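Local coordinates for protein hydrogenase maturation protease HycI (Thermococcus kodakarensis KOD1, PDB 5ZBY) that probably cleaves the C-terminus of a [NiFe] hydrogenase subunit as a maturation endopeptidase, at residues A[31-36]-A[146-151]; A[35-40]-A[46-51]. One frame throughout, in Å; residues are numbered along the deposited sequence.

Contact 1: A[31-36]-A[146-151]; sequences VLVAER and RLAELI
Ala148 points its methyl group at helix 29-40, where it meets the stem of Arg36 and the carbonyl oxygen and one methyl of Val33. The tightest touch is Ala148 CB against Arg36 CG at 3.6 Å, with Arg36 CB only slightly farther off. Arg36 has CG anti to its own N (chi1 178°), which carries the chain toward helix 138-156; the bend at chi2 then turns the end of the chain past the alanine, where NE forms a salt bridge with Glu145 and NH1 one with Glu39. The aliphatic stem thus lies over the alanine and the charge stays at the margin. One turn earlier, Val33 splits its branches: CG1 lies 4.4 Å from Ala148 CB, and CG2 meets Leu147 CD2 at 4.1 Å, the two side chains crossing at a slant. Both Val33 and Leu147 also rest on Val73 of strand 69-75. The small alanine lets the backbones close in, with Val33 CA and Ala148 CA 5.4 Å apart. No hydrogen bond joins the segments. Their axes approach to 8.8 Å at -43°, an oblique packing of two neighbouring helices on one face of the sheet in an alpha/beta fold.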
loop_
_atom_site.group_PDB
_atom_site.type_symbol
_atom_site.label_atom_id
_atom_site.label_comp_id
_atom_site.label_asym_id
_atom_site.label_seq_id
_atom_site.Cartn_x
_atom_site.Cartn_y
_atom_site.Cartn_z
ATOM N N VAL A 31 -0.367 -6.928 3.210
ATOM C CA VAL A 31 -1.329 -7.278 4.264
ATOM C C VAL A 31 -0.625 -7.339 5.614
ATOM O O VAL A 31 -1.217 -6.909 6.637
ATOM C CB VAL A 31 -2.089 -8.578 3.952
ATOM C CG1 VAL A 31 -2.812 -8.397 2.646
ATOM C CG2 VAL A 31 -1.176 -9.752 3.895
ATOM N N LEU A 32 0.656 -7.703 5.612
ATOM C CA LEU A 32 1.415 -7.671 6.863
ATOM C C LEU A 32 1.451 -6.238 7.356
ATOM O O LEU A 32 1.222 -5.970 8.562
ATOM C CB LEU A 32 2.830 -8.226 6.661
ATOM C CG LEU A 32 2.903 -9.743 6.408
ATOM C CD1 LEU A 32 4.305 -10.176 6.074
ATOM C CD2 LEU A 32 2.397 -10.489 7.615
ATOM N N VAL A 33 1.690 -5.307 6.428
ATOM C CA VAL A 33 1.820 -3.909 6.842
ATOM C C VAL A 33 0.499 -3.418 7.409
ATOM O O VAL A 33 0.475 -2.813 8.501
ATOM C CB VAL A 33 2.274 -3.015 5.689
ATOM C CG1 VAL A 33 2.219 -1.538 6.115
ATOM C CG2 VAL A 33 3.715 -3.347 5.312
ATOM N N ALA A 34 -0.591 -3.742 6.706
ATOM C CA ALA A 34 -1.886 -3.242 7.112
ATOM C C ALA A 34 -2.192 -3.811 8.491
ATOM O O ALA A 34 -2.667 -3.076 9.365
ATOM C CB ALA A 34 -2.966 -3.627 6.100
ATOM N N GLU A 35 -1.911 -5.104 8.701
ATOM C CA GLU A 35 -2.398 -5.674 9.961
ATOM C C GLU A 35 -1.569 -5.120 11.076
ATOM O O GLU A 35 -2.096 -4.821 12.165
ATOM C CB GLU A 35 -2.379 -7.211 9.932
ATOM C CG GLU A 35 -3.489 -7.741 9.033
ATOM C CD GLU A 35 -4.880 -7.386 9.563
ATOM O OE1 GLU A 35 -5.098 -7.534 10.784
ATOM O OE2 GLU A 35 -5.748 -6.929 8.779
ATOM N N ARG A 36 -0.307 -4.839 10.795
ATOM C CA ARG A 36 0.516 -4.305 11.846
ATOM C C ARG A 36 0.102 -2.866 12.131
ATOM O O ARG A 36 0.088 -2.433 13.305
ATOM C CB ARG A 36 1.989 -4.401 11.470
ATOM C CG ARG A 36 2.898 -3.811 12.526
ATOM C CD ARG A 36 2.836 -4.623 13.823
ATOM N NE ARG A 36 3.930 -4.249 14.716
ATOM C CZ ARG A 36 3.800 -4.009 16.015
ATOM N NH1 ARG A 36 2.614 -4.119 16.605
ATOM N NH2 ARG A 36 4.863 -3.672 16.729
ATOM N N ARG A 146 9.127 -2.825 9.654
ATOM C CA ARG A 146 9.819 -1.544 9.531
ATOM C C ARG A 146 8.963 -0.453 8.877
ATOM O O ARG A 146 8.835 0.668 9.415
ATOM C CB ARG A 146 11.123 -1.762 8.754
ATOM C CG ARG A 146 11.915 -0.507 8.517
ATOM C CD ARG A 146 12.264 0.147 9.833
ATOM N NE ARG A 146 13.204 1.239 9.646
ATOM C CZ ARG A 146 13.601 2.044 10.619
ATOM N NH1 ARG A 146 13.128 1.883 11.852
ATOM N NH2 ARG A 146 14.469 3.015 10.354
ATOM N N LEU A 147 8.303 -0.773 7.762
ATOM C CA LEU A 147 7.432 0.226 7.120
ATOM C C LEU A 147 6.251 0.589 8.010
ATOM O O LEU A 147 5.825 1.756 8.058
ATOM C CB LEU A 147 6.920 -0.276 5.753
ATOM C CG LEU A 147 6.015 0.738 5.036
ATOM C CD1 LEU A 147 6.727 2.049 4.687
ATOM C CD2 LEU A 147 5.487 0.048 3.778
ATOM N N ALA A 148 5.672 -0.404 8.688
ATOM C CA ALA A 148 4.536 -0.069 9.581
ATOM C C ALA A 148 5.008 0.845 10.687
ATOM O O ALA A 148 4.283 1.771 11.051
ATOM C CB ALA A 148 3.898 -1.323 10.160
ATOM N N GLU A 149 6.193 0.593 11.231
ATOM C CA GLU A 149 6.745 1.489 12.260
ATOM C C GLU A 149 7.016 2.900 11.742
ATOM O O GLU A 149 6.721 3.899 12.437
ATOM C CB GLU A 149 8.027 0.910 12.853
ATOM C CG GLU A 149 7.824 -0.338 13.688
ATOM C CD GLU A 149 9.116 -0.822 14.333
ATOM O OE1 GLU A 149 10.148 -0.125 14.203
ATOM O OE2 GLU A 149 9.096 -1.898 14.978
ATOM N N LEU A 150 7.564 3.010 10.541
ATOM C CA LEU A 150 7.870 4.327 9.988
ATOM C C LEU A 150 6.573 5.095 9.786
ATOM O O LEU A 150 6.458 6.296 10.129
ATOM C CB LEU A 150 8.652 4.201 8.681
ATOM C CG LEU A 150 10.047 3.593 8.872
ATOM C CD1 LEU A 150 10.611 3.084 7.567
ATOM C CD2 LEU A 150 10.973 4.641 9.486
ATOM N N ILE A 151 5.573 4.403 9.251
ATOM C CA ILE A 151 4.290 5.077 9.012
ATOM C C ILE A 151 3.635 5.424 10.329
ATOM O O ILE A 151 3.096 6.549 10.475
ATOM C CB ILE A 151 3.337 4.222 8.143
ATOM C CG1 ILE A 151 3.902 4.157 6.721
ATOM C CG2 ILE A 151 1.903 4.822 8.171
ATOM C CD1 ILE A 151 3.175 3.183 5.818
#

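Contact 2: A[35-40]-A[46-51]; sequences ERLKEL and VLILNC
This is a helix-on-strand contact inside a right-handed beta-alpha-beta crossover: helix 29-40 follows strand 14-18 and returns, through a short turn, to strand 46-50, the outermost strand on its side of the sheet. Helix and strand run roughly antiparallel, at 149°, with 8.2 Å between their axes. Ile48 is the centre of it. Its side chain faces the helix, and CG2 sits between two helix residues, touching Leu37 CB at 4.0 Å and Lys38 CG at the same distance; CD1 also reaches the Leu37 side. Leu37 continues inward to Ile16 of strand 14-18 and to Ile151 of helix 138-156, so this flank faces the interior, between sheet and C-terminal helix. The other flank is polar. Lys38 runs past Ile48 in the opposite direction, nearly extended until a bend at its last torsion (chi4 -81°) brings NZ to Ile48 O at 2.9 Å. The ammonium approaches from well above the carbonyl plane, 45° out of it, and grips the edge strand by its backbone. Farther along, Asn50 ND2 gives Glu35 OE2 a weak hydrogen bond, 3.4 Å long but fairly straight; the side chains cross at about a right angle, with amide and carboxylate planes turned well out of parallel. Asn50 OD1 accepts from Gly52 N, and this second bond helps fix the rotation of the amide. An apolar seam with a polar outer margin thus seats helix 29-40 on strand 46-50, the second half of a beta-alpha-beta crossover.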
loop_
_atom_site.group_PDB
_atom_site.type_symbol
_atom_site.label_atom_id
_atom_site.label_comp_id
_atom_site.label_asym_id
_atom_site.label_seq_id
_atom_site.Cartn_x
_atom_site.Cartn_y
_atom_site.Cartn_z
ATOM N N GLU A 35 -1.911 -5.104 8.701
ATOM C CA GLU A 35 -2.398 -5.674 9.961
ATOM C C GLU A 35 -1.569 -5.120 11.076
ATOM O O GLU A 35 -2.096 -4.821 12.165
ATOM C CB GLU A 35 -2.379 -7.211 9.932
ATOM C CG GLU A 35 -3.489 -7.741 9.033
ATOM C CD GLU A 35 -4.880 -7.386 9.563
ATOM O OE1 GLU A 35 -5.098 -7.534 10.784
ATOM O OE2 GLU A 35 -5.748 -6.929 8.779
ATOM N N ARG A 36 -0.307 -4.839 10.795
ATOM C CA ARG A 36 0.516 -4.305 11.846
ATOM C C ARG A 36 0.102 -2.866 12.131
ATOM O O ARG A 36 0.088 -2.433 13.305
ATOM C CB ARG A 36 1.989 -4.401 11.470
ATOM C CG ARG A 36 2.898 -3.811 12.526
ATOM C CD ARG A 36 2.836 -4.623 13.823
ATOM N NE ARG A 36 3.930 -4.249 14.716
ATOM C CZ ARG A 36 3.800 -4.009 16.015
ATOM N NH1 ARG A 36 2.614 -4.119 16.605
ATOM N NH2 ARG A 36 4.863 -3.672 16.729
ATOM N N LEU A 37 -0.316 -2.124 11.097
ATOM C CA LEU A 37 -0.671 -0.736 11.336
ATOM C C LEU A 37 -1.917 -0.683 12.215
ATOM O O LEU A 37 -2.076 0.268 13.006
ATOM C CB LEU A 37 -0.923 0.026 10.044
ATOM C CG LEU A 37 0.366 0.471 9.341
ATOM C CD1 LEU A 37 0.036 0.965 7.924
ATOM C CD2 LEU A 37 1.012 1.573 10.222
ATOM N N LYS A 38 -2.774 -1.696 12.098
ATOM C CA LYS A 38 -4.015 -1.679 12.899
ATOM C C LYS A 38 -3.698 -1.751 14.396
ATOM O O LYS A 38 -4.485 -1.288 15.239
ATOM C CB LYS A 38 -4.931 -2.825 12.475
ATOM C CG LYS A 38 -5.703 -2.570 11.173
ATOM C CD LYS A 38 -6.474 -3.825 10.769
ATOM C CE LYS A 38 -7.071 -3.751 9.374
ATOM N NZ LYS A 38 -8.336 -3.018 9.270
ATOM N N GLU A 39 -2.532 -2.293 14.723
ATOM C CA GLU A 39 -2.117 -2.459 16.113
ATOM C C GLU A 39 -1.436 -1.208 16.614
ATOM O O GLU A 39 -1.370 -0.973 17.818
ATOM C CB GLU A 39 -1.170 -3.655 16.265
ATOM C CG GLU A 39 -1.783 -4.978 15.853
ATOM C CD GLU A 39 -0.824 -6.143 15.922
ATOM O OE1 GLU A 39 0.407 -5.932 16.042
ATOM O OE2 GLU A 39 -1.316 -7.287 15.851
ATOM N N LEU A 40 -0.949 -0.392 15.686
ATOM C CA LEU A 40 -0.077 0.725 16.046
ATOM C C LEU A 40 -0.737 2.097 15.917
ATOM O O LEU A 40 -0.258 3.078 16.480
ATOM C CB LEU A 40 1.185 0.696 15.179
ATOM C CG LEU A 40 2.173 -0.449 15.359
ATOM C CD1 LEU A 40 3.380 -0.258 14.438
ATOM C CD2 LEU A 40 2.619 -0.522 16.807
ATOM N N VAL A 46 -7.532 8.489 10.536
ATOM C CA VAL A 46 -6.858 7.495 9.683
ATOM C C VAL A 46 -7.685 6.202 9.598
ATOM O O VAL A 46 -8.158 5.694 10.622
ATOM C CB VAL A 46 -5.469 7.171 10.222
ATOM C CG1 VAL A 46 -4.818 6.026 9.403
ATOM C CG2 VAL A 46 -4.555 8.395 10.187
ATOM N N LEU A 47 -7.854 5.678 8.383
ATOM C CA LEU A 47 -8.489 4.407 8.146
ATOM C C LEU A 47 -7.463 3.441 7.564
ATOM O O LEU A 47 -6.825 3.784 6.575
ATOM C CB LEU A 47 -9.647 4.583 7.188
ATOM C CG LEU A 47 -10.328 3.337 6.631
ATOM C CD1 LEU A 47 -10.922 2.470 7.766
ATOM C CD2 LEU A 47 -11.366 3.681 5.583
ATOM N N ILE A 48 -7.320 2.263 8.179
ATOM C CA ILE A 48 -6.429 1.202 7.676
ATOM C C ILE A 48 -7.290 0.062 7.155
ATOM O O ILE A 48 -8.177 -0.461 7.852
ATOM C CB ILE A 48 -5.498 0.675 8.771
ATOM C CG1 ILE A 48 -4.827 1.796 9.573
ATOM C CG2 ILE A 48 -4.443 -0.299 8.142
ATOM C CD1 ILE A 48 -3.822 2.584 8.765
ATOM N N LEU A 49 -7.061 -0.322 5.912
ATOM C CA LEU A 49 -7.809 -1.410 5.290
ATOM C C LEU A 49 -6.884 -2.514 4.812
ATOM O O LEU A 49 -5.828 -2.251 4.219
ATOM C CB LEU A 49 -8.572 -0.902 4.079
ATOM C CG LEU A 49 -9.682 0.096 4.324
ATOM C CD1 LEU A 49 -10.180 0.610 2.983
ATOM C CD2 LEU A 49 -10.797 -0.608 5.134
ATOM N N ASN A 50 -7.286 -3.749 5.065
ATOM C CA ASN A 50 -6.690 -4.918 4.426
ATOM C C ASN A 50 -7.547 -5.226 3.204
ATOM O O ASN A 50 -8.698 -5.669 3.331
ATOM C CB ASN A 50 -6.629 -6.090 5.414
ATOM C CG ASN A 50 -6.053 -7.364 4.794
ATOM O OD1 ASN A 50 -5.988 -7.531 3.568
ATOM N ND2 ASN A 50 -5.623 -8.266 5.662
ATOM N N CYS A 51 -7.026 -4.949 2.016
ATOM C CA CYS A 51 -7.799 -5.081 0.782
ATOM C C CYS A 51 -7.612 -6.447 0.104
ATOM O O CYS A 51 -8.228 -6.707 -0.939
ATOM C CB CYS A 51 -7.394 -4.010 -0.224
ATOM S SG CYS A 51 -7.828 -2.360 0.363
#

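Overall arrangement
Contacts 1 and 2 start from the same helix, 29-40, and share Glu35 and Arg36; their centres are about 8 Å apart. Contact 2 is local in sequence, since only five residues separate its segments, whereas contact 1 brings in the C-terminal helix 138-156 from 110 residues away. Helix 29-40 therefore packs on edge strand 46-50 and, along another flank, on its neighbouring helix. The two contacts meet directly: Ala148 O lies 3.4 Å from Leu37 CD2, and Ala34 O is 3.5 Å from Ile48 CG2. Together they join the first beta-alpha-beta unit to the last helix on one side of the sheet.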